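Local structure of probable fumarate reductase Ifc3 (Shewanella frigidimarina, 1QO8) at residues 164-169 with 238-242; 173-178 with 225-229. The protein catalyses the essentially unidirectional reduction of fumarate to succinate in vitro, using one FAD and four covalently bound c-type hemes per subunit. All blocks are in the same frame, centred on the assembly; numbering follows the deposited sequence.

Both contacts belong to the flavin-binding part of the chain and meet at one small antiparallel sheet, in which strand 239-241 runs between strands 167-168 and 227-229. Contact 1 pairs 167-168 with 239-241 beside the FAD; contact 2, farther from the middle of the chain, sets helix 173-177 against the outer strand 227-229. The centres of the two contacts are about 9 Å apart. Along the chain the order is 164-169, 173-178, 225-229, 238-242, so the segments of contact 2 lie between those of contact 1. Backbone hydrogen bonds between strands 227-229 and 239-241 tie the two together: Arg241 O to Asp227 N at 2.8 Å and Thr239 N to Lys229 O at 3.0 Å. The sheet thus connects the flavin edge to a peripheral helix.

Contact 1: residues 164-169 with 238-242; sequences AGGMNA and RTHRP. With FAD (flavin-adenine dinucleotide), chain G.
An antiparallel strand pairing at the edge of a three-stranded sheet joins strand 167-168 to central strand 239-241 beside the flavin. Met167 and His240 form a hydrogen-bonded pair: Met167 N to His240 O (3.0 Å), His240 N to Met167 O (2.8 Å). Asn168 and Thr239 are a non-hydrogen-bonded pair (CA-CA 4.4 Å); Thr239 OG1, also hydrogen-bonded to Ser231, donates to Asn168 OD1 (2.8 Å), and Asn168 ND2 is hydrogen-bonded to Gly541 O. Ala169 N reaches Arg238 O (3.1 Å). His240 (chi1 m) also donates from ND1 to Met167 O (3.2 Å); its NE2 is hydrogen-bonded to Thr172 OG1. All-trans Met167 leads to helix 543-563. At Gly166, phi 41°, a CB would clash with His240 O. Arg241 NE is weakly hydrogen-bonded to Ala164 O (3.4 Å). Gly165, which probably also binds substrate, donates from N to FAD O4 (2.4 Å, very short), and FAD N3 to Gly166 O (3.1 Å): these FAD-site glycines read the flavin's pyrimidine edge as donor and acceptor.

Contact 2: residues 173-178 with 225-229; sequences KQQTAH and LDDLK
Gln174 NE2 donates to Asp226 OD1 at 3.1 Å, the one hydrogen bond between the helical turn 173-177 and residues 225-229; the same amide nitrogen is also hydrogen-bonded to Glu219 of helix 201-220. Gln174 (chi1 m, chi2 p) points its CB toward the other segment, its CA 6.1 Å from that of Asp226. Lys173 adds a longer electrostatic approach, NZ to Asp226 OD1 at 4.1 Å, beyond salt-bridge range. Where the helix ends, His178 leaves helical phi/psi and its side chain (chi1 m) folds back, ND1 giving a very short 2.5 Å bond to Gln174 O. This helix-against-strand packing flanks the outer strand 227-229 of the small antiparallel sheet; the strand begins with a classic beta bulge, in which Asp226 and Asp227 both face Arg241. Leu228, in extended backbone conformation and with chi1 t and chi2 p, points its CB toward the helix. Leu228 CB lies over the face of the His178 ring, a CH-pi contact 4.0 Å from the centroid, and Leu228 CD2 packs against Gln174 O at 3.8 Å and Gln175 CG at 3.9 Å. Leu228 also touches Val180 and His240, and Gln175 NE2 is hydrogen-bonded to Asp182 and Asp237 O.

Contact 1: residues 164-169 with 238-242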
# COMPACT_ATOMS: atom_id res chain seq x y z
N ALA A 164 6.31 26.76 -6.40
CA ALA A 164 6.82 27.24 -7.60
C ALA A 164 5.98 27.68 -8.78
O ALA A 164 6.17 28.61 -9.57
CB ALA A 164 7.32 25.74 -8.07
N GLY A 165 5.02 26.84 -9.14
CA GLY A 165 4.45 26.81 -10.49
C GLY A 165 2.94 27.00 -10.44
O GLY A 165 2.24 26.17 -11.02
N GLY A 166 2.44 27.88 -9.63
CA GLY A 166 1.12 28.24 -9.40
C GLY A 166 -0.02 27.26 -9.30
O GLY A 166 0.14 26.08 -9.09
N MET A 167 -1.21 27.75 -9.59
CA MET A 167 -2.50 27.16 -9.32
C MET A 167 -3.32 27.13 -10.61
O MET A 167 -3.45 28.16 -11.30
CB MET A 167 -3.17 28.07 -8.28
CG MET A 167 -4.58 27.60 -7.94
SD MET A 167 -5.43 28.33 -6.55
CE MET A 167 -7.04 27.60 -6.75
N ASN A 168 -3.72 25.95 -11.05
CA ASN A 168 -4.60 25.70 -12.16
C ASN A 168 -6.03 26.10 -11.85
O ASN A 168 -6.55 25.93 -10.75
CB ASN A 168 -4.53 24.19 -12.58
CG ASN A 168 -3.21 23.86 -13.21
OD1 ASN A 168 -2.49 24.75 -13.70
ND2 ASN A 168 -2.74 22.61 -13.25
N ALA A 169 -6.64 26.83 -12.78
CA ALA A 169 -8.09 27.11 -12.67
C ALA A 169 -8.64 27.33 -14.09
O ALA A 169 -7.93 27.64 -15.04
CB ALA A 169 -8.36 28.32 -11.81
N ARG A 238 -3.47 27.78 -18.04
CA ARG A 238 -4.44 27.74 -16.92
C ARG A 238 -3.80 27.96 -15.57
O ARG A 238 -4.36 27.94 -14.49
CB ARG A 238 -4.81 26.23 -16.89
CG ARG A 238 -6.28 25.97 -16.80
CD ARG A 238 -6.50 24.46 -16.79
NE ARG A 238 -7.32 24.16 -17.96
CZ ARG A 238 -6.95 23.14 -18.75
NH1 ARG A 238 -5.89 22.37 -18.54
NH2 ARG A 238 -7.69 22.96 -19.83
N THR A 239 -2.51 28.09 -15.49
CA THR A 239 -1.70 28.17 -14.29
C THR A 239 -1.49 29.62 -13.87
O THR A 239 -0.88 30.35 -14.65
CB THR A 239 -0.36 27.49 -14.65
OG1 THR A 239 -0.53 26.14 -15.11
CG2 THR A 239 0.54 27.50 -13.40
N HIS A 240 -1.99 30.05 -12.72
CA HIS A 240 -1.96 31.40 -12.20
C HIS A 240 -0.89 31.51 -11.09
O HIS A 240 -0.82 30.62 -10.26
CB HIS A 240 -3.30 31.76 -11.62
CG HIS A 240 -4.47 31.59 -12.54
ND1 HIS A 240 -4.91 30.38 -13.02
CD2 HIS A 240 -5.29 32.54 -13.08
CE1 HIS A 240 -5.94 30.56 -13.83
NE2 HIS A 240 -6.19 31.86 -13.85
N ARG A 241 0.00 32.48 -11.23
CA ARG A 241 1.15 32.83 -10.47
C ARG A 241 1.09 34.36 -10.23
O ARG A 241 0.41 35.08 -10.94
CB ARG A 241 2.43 32.59 -11.26
CG ARG A 241 2.96 31.22 -11.51
CD ARG A 241 4.33 31.16 -12.17
NE ARG A 241 4.64 29.72 -12.36
CZ ARG A 241 4.39 28.97 -13.43
NH1 ARG A 241 3.73 29.31 -14.53
NH2 ARG A 241 4.80 27.70 -13.39
N PRO A 242 1.76 34.85 -9.23
CA PRO A 242 1.83 36.28 -8.88
C PRO A 242 2.41 37.03 -10.07
O PRO A 242 3.33 36.52 -10.72
CB PRO A 242 2.77 36.37 -7.66
CG PRO A 242 2.65 34.95 -7.11
CD PRO A 242 2.67 34.07 -8.34
PA FAD G . 1.74 20.88 3.12
O1A FAD G . 1.85 22.25 2.51
O2A FAD G . 2.82 20.07 3.20
O5B FAD G . 1.59 21.24 4.64
C5B FAD G . 1.26 20.23 5.68
C4B FAD G . 1.43 20.93 7.12
O4B FAD G . 1.07 19.82 8.08
C3B FAD G . 2.94 21.18 7.44
O3B FAD G . 3.36 22.45 7.69
C2B FAD G . 3.37 20.00 8.38
O2B FAD G . 4.40 20.32 9.35
C1B FAD G . 2.10 19.84 9.14
N9A FAD G . 1.95 18.50 9.74
C8A FAD G . 2.34 17.29 9.23
N7A FAD G . 2.16 16.32 10.09
C5A FAD G . 1.63 16.91 11.23
C6A FAD G . 1.29 16.39 12.55
N6A FAD G . 1.40 15.14 12.90
N1A FAD G . 0.77 17.31 13.40
C2A FAD G . 0.71 18.66 13.11
N3A FAD G . 1.02 19.22 11.92
C4A FAD G . 1.49 18.29 11.05
N1 FAD G . 2.00 21.73 -6.84
C2 FAD G . 1.32 22.52 -7.64
O2 FAD G . 0.20 22.40 -8.01
N3 FAD G . 1.89 23.71 -8.19
C4 FAD G . 3.20 23.98 -7.81
O4 FAD G . 3.76 24.93 -8.27
C4X FAD G . 3.95 23.04 -6.97
N5 FAD G . 5.23 23.28 -6.67
C5X FAD G . 5.91 22.47 -5.83
C6 FAD G . 7.25 22.79 -5.55
C7 FAD G . 7.96 21.99 -4.69
C7M FAD G . 9.39 22.26 -4.33
C8 FAD G . 7.30 20.86 -4.08
C8M FAD G . 8.05 20.02 -3.09
C9 FAD G . 5.98 20.57 -4.34
C9A FAD G . 5.25 21.34 -5.20
N10 FAD G . 3.91 21.12 -5.57
C10 FAD G . 3.25 21.92 -6.42
C1' FAD G . 3.05 20.24 -4.72
C2' FAD G . 2.15 21.11 -3.78
O2' FAD G . 3.10 22.16 -3.38
C3' FAD G . 1.96 20.27 -2.49
O3' FAD G . 1.31 19.03 -2.80
C4' FAD G . 0.79 20.95 -1.69
O4' FAD G . 1.36 22.23 -1.28
C5' FAD G . 0.61 20.08 -0.40
O5' FAD G . -0.24 21.01 0.52
P FAD G . -0.81 20.53 1.87
O1P FAD G . -1.59 21.72 2.39
O2P FAD G . -1.44 19.33 1.56
O3P FAD G . 0.38 20.16 2.62

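Contact 2: residues 173-178 with 225-229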
# COMPACT_ATOMS: atom_id res chain seq x y z
N LYS A 173 -10.90 35.38 -14.63
CA LYS A 173 -10.73 36.68 -15.32
C LYS A 173 -9.31 36.77 -15.86
O LYS A 173 -9.13 37.49 -16.86
CB LYS A 173 -11.14 37.76 -14.35
CG LYS A 173 -10.19 37.98 -13.21
CD LYS A 173 -10.60 39.20 -12.41
CE LYS A 173 -9.70 39.52 -11.24
NZ LYS A 173 -8.48 40.27 -11.60
N GLN A 174 -8.28 36.09 -15.33
CA GLN A 174 -6.96 36.16 -15.98
C GLN A 174 -6.98 35.46 -17.35
O GLN A 174 -6.28 35.87 -18.30
CB GLN A 174 -5.79 35.62 -15.16
CG GLN A 174 -5.42 36.36 -13.89
CD GLN A 174 -6.40 36.19 -12.75
OE1 GLN A 174 -7.37 35.41 -12.71
NE2 GLN A 174 -6.18 36.97 -11.70
N GLN A 175 -7.83 34.45 -17.49
CA GLN A 175 -7.94 33.78 -18.78
C GLN A 175 -8.68 34.73 -19.72
O GLN A 175 -8.21 34.80 -20.85
CB GLN A 175 -8.52 32.38 -18.71
CG GLN A 175 -7.61 31.30 -18.12
CD GLN A 175 -8.28 29.93 -18.13
OE1 GLN A 175 -9.44 29.86 -17.81
NE2 GLN A 175 -7.61 28.86 -18.53
N THR A 176 -9.67 35.49 -19.29
CA THR A 176 -10.42 36.31 -20.22
C THR A 176 -9.60 37.56 -20.62
O THR A 176 -9.81 38.09 -21.69
CB THR A 176 -11.79 36.86 -19.77
OG1 THR A 176 -11.52 37.95 -18.89
CG2 THR A 176 -12.67 35.84 -19.11
N ALA A 177 -8.68 37.98 -19.77
CA ALA A 177 -7.85 39.13 -20.06
C ALA A 177 -6.81 38.72 -21.09
O ALA A 177 -6.34 39.60 -21.81
CB ALA A 177 -7.18 39.72 -18.84
N HIS A 178 -6.43 37.45 -21.14
CA HIS A 178 -5.33 37.07 -22.04
C HIS A 178 -5.86 36.41 -23.30
O HIS A 178 -5.08 35.79 -24.01
CB HIS A 178 -4.31 36.13 -21.42
CG HIS A 178 -3.53 36.63 -20.26
ND1 HIS A 178 -4.08 36.75 -18.99
CD2 HIS A 178 -2.24 37.04 -20.14
CE1 HIS A 178 -3.16 37.20 -18.16
NE2 HIS A 178 -2.04 37.39 -18.83
N LEU A 225 -2.48 36.67 -8.19
CA LEU A 225 -2.27 35.57 -9.12
C LEU A 225 -2.61 36.06 -10.53
O LEU A 225 -3.40 35.47 -11.25
CB LEU A 225 -3.12 34.36 -8.72
CG LEU A 225 -2.87 33.79 -7.30
CD1 LEU A 225 -4.00 32.85 -6.93
CD2 LEU A 225 -1.48 33.17 -7.28
N ASP A 226 -2.00 37.18 -10.96
CA ASP A 226 -2.31 37.69 -12.30
C ASP A 226 -1.54 37.08 -13.45
O ASP A 226 -1.98 37.29 -14.60
CB ASP A 226 -2.17 39.24 -12.34
CG ASP A 226 -3.29 39.95 -11.63
OD1 ASP A 226 -4.42 39.48 -11.38
OD2 ASP A 226 -3.09 41.11 -11.23
N ASP A 227 -0.36 36.48 -13.29
CA ASP A 227 0.38 35.93 -14.39
C ASP A 227 -0.26 34.60 -14.82
O ASP A 227 -0.69 33.81 -13.98
CB ASP A 227 1.85 35.78 -14.10
CG ASP A 227 2.89 35.14 -15.00
OD1 ASP A 227 3.09 33.89 -15.08
OD2 ASP A 227 3.74 35.86 -15.63
N LEU A 228 -0.39 34.42 -16.13
CA LEU A 228 -1.03 33.22 -16.68
C LEU A 228 -0.06 32.50 -17.61
O LEU A 228 0.42 33.07 -18.59
CB LEU A 228 -2.32 33.55 -17.45
CG LEU A 228 -3.05 32.36 -18.07
CD1 LEU A 228 -3.69 31.45 -17.03
CD2 LEU A 228 -4.17 32.79 -19.04
N LYS A 229 0.21 31.24 -17.35
CA LYS A 229 1.11 30.43 -18.13
C LYS A 229 0.51 29.01 -18.28
O LYS A 229 -0.49 28.62 -17.67
CB LYS A 229 2.53 30.21 -17.55
CG LYS A 229 3.39 31.49 -17.63
CD LYS A 229 4.86 31.13 -17.41
CE LYS A 229 5.79 32.25 -17.88
NZ LYS A 229 5.89 33.28 -16.79